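Local coordinates for protein putative alpha-L-fucosidase (Bacteroides thetaiotaomicron, PDB 4H41) that is a putative alpha-L-fucosidase, a TIM-barrel protein that probably acts as a glycoside hydrolase in the breakdown of host glycans, at residues Trp134-Glu137 against Asp138-Val142; Ile174-Phe177 against Arg178-Lys182. All coordinates share one frame; numbering follows the deposited sequence.

Overall arrangement
Interactions 1 and 2 are both local, each within one outer helix of the eight-stranded barrel: 134-142 runs from the approach to helix 136-151 into its first turns, and 174-182 lies early in helix 173-187. Their centres are 11 Å apart and the helices touch, with Ile136 CD1 3.8 Å from Ala176 CA. Each is buried on one face and exposed on another. Interaction 1 is the more polar, since near a helix start a side-chain amide and a water take up backbone groups; interaction 2 has regular i to i+4 backbone bonds and a mainly apolar inner face. Both contribute to one pocket holding a polyether, probably from the crystallisation liquor.

Interaction 1 (Trp134-Glu137 against Asp138-Val142); sequences WEIE and DNKYV
Asn139 reaches back with its side-chain amide to the carbonyl of Glu135, ND2 donating to O over 3.0 Å with an N-H...O angle of 156°. The acceptor lies near the amide plane, while the donor is tilted 23° from the carbonyl plane. CG of Asn139 stands beside its own backbone N (chi1 -83°), which turns the amide toward the preceding turn. This is the closely packed, buried side: OD1, the amide's other end, accepts from Tyr121 N, so both ends are held and its rotation is fixed. Replacing Asn139 with an alanine would probably leave the Glu135 carbonyl and Tyr121 N without these partners. Buried Asp138 adds a salt bridge to Arg125 and a hydrogen bond to Tyr88. Separately, water 1 links Trp134 O, from which it lies 2.6 Å, to Asp138 N. Ile136 faces helix 173-187 and the bound polyether, and its CG2 meets Lys140 CE at 3.6 Å, the lysine crossing aslant. The solvent side, Glu137 and the ends of Lys140 and Tyr141, is looser: Glu137 OE2 and Lys140 NZ stay 6.8 Å apart, without a salt bridge. Glu137 O lies at the Tyr141 ring edge, 3.4 Å from CD2. Lys140 N bonds to Ile136 O and weakly to Glu137 O. The chemistry thus implies a helix start fastened on its inner side by directed polar bonds, whereas the outward charges are likely to add little.

Interaction 2 (Ile174-Phe177 against Arg178-Lys182); sequences IDAF and RAMGK
Arg178 lies back over the turn that begins at Ile174, its N donating to Ile174 O at 3.0 Å while its CD packs against Ile174 CG2 at 3.8 Å. Ala179 N to Asp175 O, Met180 N to Ala176 O and Gly181 N to Phe177 O continue the same i to i+4 pattern. The four N-H...O angles run from 157° to 165°, so every carbonyl of 174-177 has a well-directed amide donor, as in a regular alpha-helix. The side-chain donors of Arg178 are met differently. Arg178 NE gives its hydrogen to water 2 at 2.8 Å, and that water donates in turn to Asp175 OD1 at 3.2 Å; with OD1 and NE 4.9 Å apart, the opposite charges are joined through water and not by a direct salt bridge. NH1 bonds to the carbonyl of Gly232, so the guanidinium ties this helix to helix 219-233. On the inner face the contacts are mainly apolar. The selenomethionine Met180 bends at its last torsion (chi3 -52°), which lays CE over the Ala176 carbonyl, 3.3 Å from O, with Ala176 CB at 3.9 Å and Phe177 CD1 at 4.1 Å. The exposed Asp175 also lines the polyether pocket. Within the beta-alpha-beta unit formed by strand 157-162, helix 173-187 and strand 193-195, Phe177 and Met180 rest on Ile162 of the first strand. Helix 136-151 meets Ala176 and Ala179 through Ile136, while helix 219-233 meets Ile174 and Phe177 through Ile229 and Ile233.

Interaction 1 (Trp134-Glu137 against Asp138-Val142)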
ATOM      1  N   TRP B 134       6.138 -33.351   2.073  1.00 26.74           N
ATOM      2  CA  TRP B 134       7.396 -32.820   2.610  1.00 28.42           C
ATOM      3  C   TRP B 134       7.221 -32.148   3.971  1.00 31.25           C
ATOM      4  O   TRP B 134       8.196 -32.014   4.704  1.00 33.87           O
ATOM      5  CB  TRP B 134       8.017 -31.768   1.672  1.00 29.00           C
ATOM      6  CG  TRP B 134       8.614 -32.320   0.430  1.00 32.40           C
ATOM      7  CD1 TRP B 134       8.193 -32.110  -0.844  1.00 35.34           C
ATOM      8  CD2 TRP B 134       9.821 -33.086   0.333  1.00 34.83           C
ATOM      9  NE1 TRP B 134       8.999 -32.785  -1.730  1.00 36.84           N
ATOM     10  CE2 TRP B 134      10.013 -33.389  -1.035  1.00 39.77           C
ATOM     11  CE3 TRP B 134      10.745 -33.566   1.272  1.00 37.92           C
ATOM     12  CZ2 TRP B 134      11.106 -34.131  -1.489  1.00 41.68           C
ATOM     13  CZ3 TRP B 134      11.826 -34.319   0.822  1.00 41.48           C
ATOM     14  CH2 TRP B 134      11.950 -34.666  -0.533  1.00 42.46           C
ATOM     15  N   GLU B 135       5.998 -31.701   4.314  1.00 25.79           N
ATOM     16  CA  GLU B 135       5.773 -30.992   5.572  1.00 24.53           C
ATOM     17  C   GLU B 135       5.617 -31.909   6.779  1.00 28.08           C
ATOM     18  O   GLU B 135       5.616 -31.438   7.920  1.00 27.41           O
ATOM     19  CB  GLU B 135       4.542 -30.102   5.416  1.00 24.33           C
ATOM     20  CG  GLU B 135       4.692 -29.034   4.326  1.00 32.63           C
ATOM     21  CD  GLU B 135       5.890 -28.125   4.536  1.00 35.43           C
ATOM     22  OE1 GLU B 135       6.261 -27.906   5.711  1.00 28.73           O
ATOM     23  OE2 GLU B 135       6.553 -27.766   3.541  1.00 26.83           O
ATOM     24  N   ILE B 136       5.488 -33.205   6.554  1.00 25.05           N
ATOM     25  CA  ILE B 136       5.255 -34.133   7.655  1.00 24.59           C
ATOM     26  C   ILE B 136       6.440 -34.209   8.623  1.00 27.22           C
ATOM     27  O   ILE B 136       6.224 -34.128   9.831  1.00 24.96           O
ATOM     28  CB  ILE B 136       4.939 -35.552   7.123  1.00 27.10           C
ATOM     29  CG1 ILE B 136       3.669 -35.568   6.221  1.00 25.00           C
ATOM     30  CG2 ILE B 136       4.750 -36.524   8.311  1.00 31.12           C
ATOM     31  CD1 ILE B 136       3.548 -36.808   5.415  1.00 29.15           C
ATOM     32  N   GLU B 137       7.668 -34.423   8.114  1.00 28.76           N
ATOM     33  CA  GLU B 137       8.810 -34.731   8.973  1.00 29.13           C
ATOM     34  C   GLU B 137       9.117 -33.685  10.035  1.00 29.71           C
ATOM     35  O   GLU B 137       9.232 -34.065  11.203  1.00 28.94           O
ATOM     36  CB  GLU B 137      10.068 -35.004   8.160  1.00 32.04           C
ATOM     37  CG  GLU B 137      11.188 -35.601   9.001  1.00 49.52           C
ATOM     38  CD  GLU B 137      12.209 -36.404   8.223  1.00 88.79           C
ATOM     39  OE1 GLU B 137      12.509 -36.024   7.067  1.00 91.58           O
ATOM     40  OE2 GLU B 137      12.718 -37.407   8.774  1.00 94.78           O
ATOM     41  N   ASP B 138       9.268 -32.420   9.678  1.00 26.70           N
ATOM     42  CA  ASP B 138       9.587 -31.381  10.699  1.00 24.57           C
ATOM     43  C   ASP B 138       8.466 -31.263  11.708  1.00 25.81           C
ATOM     44  O   ASP B 138       8.736 -31.057  12.884  1.00 23.00           O
ATOM     45  CB  ASP B 138       9.839 -30.015  10.076  1.00 25.86           C
ATOM     46  CG  ASP B 138      11.107 -29.906   9.240  1.00 31.77           C
ATOM     47  OD1 ASP B 138      12.064 -30.654   9.501  1.00 30.66           O
ATOM     48  OD2 ASP B 138      11.093 -29.171   8.267  1.00 34.23           O
ATOM     49  N   ASN B 139       7.194 -31.423  11.261  1.00 24.82           N
ATOM     50  CA  ASN B 139       6.080 -31.322  12.186  1.00 23.98           C
ATOM     51  C   ASN B 139       6.051 -32.501  13.155  1.00 25.37           C
ATOM     52  O   ASN B 139       5.545 -32.304  14.245  1.00 26.24           O
ATOM     53  CB  ASN B 139       4.765 -31.149  11.500  1.00 23.20           C
ATOM     54  CG  ASN B 139       4.556 -29.715  11.148  1.00 25.62           C
ATOM     55  OD1 ASN B 139       4.473 -28.833  12.044  1.00 23.10           O
ATOM     56  ND2 ASN B 139       4.593 -29.409   9.870  1.00 22.83           N
ATOM     57  N   LYS B 140       6.658 -33.668  12.835  1.00 24.17           N
ATOM     58  CA  LYS B 140       6.749 -34.736  13.830  1.00 26.32           C
ATOM     59  C   LYS B 140       7.493 -34.257  15.075  1.00 29.43           C
ATOM     60  O   LYS B 140       7.087 -34.582  16.193  1.00 31.57           O
ATOM     61  CB  LYS B 140       7.436 -35.992  13.281  1.00 28.03           C
ATOM     62  CG  LYS B 140       6.708 -36.636  12.131  1.00 40.59           C
ATOM     63  CD  LYS B 140       7.164 -38.051  11.923  1.00 54.82           C
ATOM     64  CE  LYS B 140       6.596 -38.578  10.632  1.00 77.25           C
ATOM     65  NZ  LYS B 140       6.730 -40.050  10.490  1.00 98.39           N
ATOM     66  N   TYR B 141       8.558 -33.482  14.888  1.00 26.45           N
ATOM     67  CA  TYR B 141       9.356 -32.957  15.996  1.00 26.61           C
ATOM     68  C   TYR B 141       8.686 -31.767  16.639  1.00 28.46           C
ATOM     69  O   TYR B 141       8.699 -31.662  17.857  1.00 28.73           O
ATOM     70  CB  TYR B 141      10.747 -32.551  15.515  1.00 28.47           C
ATOM     71  CG  TYR B 141      11.541 -33.730  15.027  1.00 34.72           C
ATOM     72  CD1 TYR B 141      12.293 -34.503  15.907  1.00 39.53           C
ATOM     73  CD2 TYR B 141      11.493 -34.118  13.697  1.00 36.35           C
ATOM     74  CE1 TYR B 141      13.022 -35.602  15.462  1.00 40.71           C
ATOM     75  CE2 TYR B 141      12.199 -35.224  13.241  1.00 39.64           C
ATOM     76  CZ  TYR B 141      12.960 -35.971  14.128  1.00 51.52           C
ATOM     77  OH  TYR B 141      13.654 -37.067  13.675  1.00 56.42           O
ATOM     78  N   VAL B 142       8.097 -30.868  15.828  1.00 25.31           N
ATOM     79  CA  VAL B 142       7.426 -29.670  16.337  1.00 23.30           C
ATOM     80  C   VAL B 142       6.244 -30.051  17.213  1.00 26.98           C
ATOM     81  O   VAL B 142       6.122 -29.524  18.323  1.00 27.47           O
ATOM     82  CB  VAL B 142       7.011 -28.718  15.189  1.00 23.69           C
ATOM     83  CG1 VAL B 142       6.037 -27.630  15.670  1.00 21.87           C
ATOM     84  CG2 VAL B 142       8.248 -28.080  14.531  1.00 23.81           C
TER
HETATM   85  O   HOH W   1       9.223 -31.174   6.936  1.00 28.09           O

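Interaction 2 (Ile174-Phe177 against Arg178-Lys182)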
ATOM      1  N   ILE B 174      -3.432 -35.761   1.065  1.00 24.87           N
ATOM      2  CA  ILE B 174      -4.291 -36.632   1.878  1.00 25.02           C
ATOM      3  C   ILE B 174      -3.429 -37.355   2.937  1.00 28.69           C
ATOM      4  O   ILE B 174      -3.756 -37.350   4.120  1.00 25.60           O
ATOM      5  CB  ILE B 174      -5.125 -37.615   1.022  1.00 28.19           C
ATOM      6  CG1 ILE B 174      -6.216 -36.868   0.245  1.00 28.54           C
ATOM      7  CG2 ILE B 174      -5.763 -38.699   1.898  1.00 29.04           C
ATOM      8  CD1 ILE B 174      -6.899 -37.689  -0.864  1.00 30.98           C
ATOM      9  N   ASP B 175      -2.280 -37.858   2.521  1.00 29.07           N
ATOM     10  CA  ASP B 175      -1.347 -38.538   3.416  1.00 29.14           C
ATOM     11  C   ASP B 175      -0.786 -37.579   4.457  1.00 30.15           C
ATOM     12  O   ASP B 175      -0.636 -37.942   5.624  1.00 28.60           O
ATOM     13  CB  ASP B 175      -0.222 -39.230   2.622  1.00 33.49           C
ATOM     14  CG  ASP B 175      -0.766 -40.447   1.859  1.00 51.69           C
ATOM     15  OD1 ASP B 175      -1.517 -41.259   2.475  1.00 53.75           O
ATOM     16  OD2 ASP B 175      -0.404 -40.623   0.695  1.00 56.37           O
ATOM     17  N   ALA B 176      -0.513 -36.340   4.035  1.00 28.87           N
ATOM     18  CA  ALA B 176       0.035 -35.334   4.945  1.00 28.17           C
ATOM     19  C   ALA B 176      -0.958 -34.951   6.006  1.00 28.19           C
ATOM     20  O   ALA B 176      -0.611 -34.897   7.177  1.00 27.91           O
ATOM     21  CB  ALA B 176       0.480 -34.103   4.176  1.00 28.61           C
ATOM     22  N   PHE B 177      -2.183 -34.650   5.608  1.00 24.52           N
ATOM     23  CA  PHE B 177      -3.243 -34.273   6.541  1.00 22.96           C
ATOM     24  C   PHE B 177      -3.540 -35.414   7.499  1.00 24.88           C
ATOM     25  O   PHE B 177      -3.729 -35.173   8.687  1.00 24.94           O
ATOM     26  CB  PHE B 177      -4.524 -33.871   5.778  1.00 22.07           C
ATOM     27  CG  PHE B 177      -4.489 -32.587   4.979  1.00 21.84           C
ATOM     28  CD1 PHE B 177      -3.758 -31.492   5.417  1.00 24.94           C
ATOM     29  CD2 PHE B 177      -5.263 -32.439   3.843  1.00 24.46           C
ATOM     30  CE1 PHE B 177      -3.732 -30.311   4.678  1.00 26.20           C
ATOM     31  CE2 PHE B 177      -5.296 -31.229   3.155  1.00 24.85           C
ATOM     32  CZ  PHE B 177      -4.513 -30.191   3.558  1.00 22.47           C
ATOM     33  N   ARG B 178      -3.556 -36.641   6.997  1.00 23.80           N
ATOM     34  CA  ARG B 178      -3.799 -37.828   7.851  1.00 23.47           C
ATOM     35  C   ARG B 178      -2.706 -37.972   8.895  1.00 27.28           C
ATOM     36  O   ARG B 178      -3.015 -38.193  10.058  1.00 29.71           O
ATOM     37  CB  ARG B 178      -3.874 -39.088   7.015  1.00 28.80           C
ATOM     38  CG  ARG B 178      -5.182 -39.214   6.265  1.00 33.45           C
ATOM     39  CD  ARG B 178      -5.097 -40.348   5.269  1.00 36.78           C
ATOM     40  NE  ARG B 178      -4.975 -41.646   5.936  1.00 37.34           N
ATOM     41  CZ  ARG B 178      -5.981 -42.445   6.280  1.00 50.30           C
ATOM     42  NH1 ARG B 178      -7.241 -42.089   6.035  1.00 37.60           N
ATOM     43  NH2 ARG B 178      -5.738 -43.607   6.876  1.00 39.96           N
ATOM     44  N   ALA B 179      -1.438 -37.838   8.498  1.00 23.79           N
ATOM     45  CA  ALA B 179      -0.321 -38.017   9.433  1.00 24.99           C
ATOM     46  C   ALA B 179      -0.266 -36.923  10.471  1.00 26.02           C
ATOM     47  O   ALA B 179      -0.073 -37.201  11.657  1.00 26.10           O
ATOM     48  CB  ALA B 179       0.995 -38.081   8.676  1.00 27.12           C
HETATM   49  N   MSE B 180      -0.436 -35.690  10.046  1.00 22.10           N
HETATM   50  CA  MSE B 180      -0.344 -34.546  10.962  1.00 21.01           C
HETATM   51  C   MSE B 180      -1.532 -34.503  11.880  1.00 27.76           C
HETATM   52  O   MSE B 180      -1.340 -34.378  13.082  1.00 27.39           O
HETATM   53  CB  MSE B 180      -0.175 -33.247  10.159  1.00 21.97           C
HETATM   54  CG  MSE B 180       1.175 -33.217   9.451  1.00 30.99           C
HETATM   55 SE   MSE B 180       1.577 -31.676   8.310  0.75 40.27          SE
HETATM   56  CE  MSE B 180      -0.025 -31.671   7.196  1.00 34.94           C
ATOM     57  N   GLY B 181      -2.745 -34.718  11.349  1.00 24.02           N
ATOM     58  CA  GLY B 181      -3.928 -34.779  12.205  1.00 23.24           C
ATOM     59  C   GLY B 181      -3.859 -35.874  13.235  1.00 25.35           C
ATOM     60  O   GLY B 181      -4.206 -35.654  14.396  1.00 24.58           O
ATOM     61  N   LYS B 182      -3.409 -37.061  12.830  1.00 23.88           N
ATOM     62  CA  LYS B 182      -3.308 -38.189  13.773  1.00 24.42           C
ATOM     63  C   LYS B 182      -2.320 -37.887  14.899  1.00 26.22           C
ATOM     64  O   LYS B 182      -2.609 -38.197  16.055  1.00 26.81           O
ATOM     65  CB  LYS B 182      -2.884 -39.467  13.050  1.00 27.26           C
ATOM     66  CG  LYS B 182      -2.777 -40.659  14.013  1.00 36.63           C
ATOM     67  CD  LYS B 182      -2.681 -41.978  13.332  1.00 46.89           C
ATOM     68  CE  LYS B 182      -2.265 -43.081  14.315  1.00 51.11           C
ATOM     69  NZ  LYS B 182      -3.284 -43.270  15.387  1.00 73.25           N
TER
HETATM   70  O   HOH W   2      -2.247 -42.132   5.474  1.00 45.44           O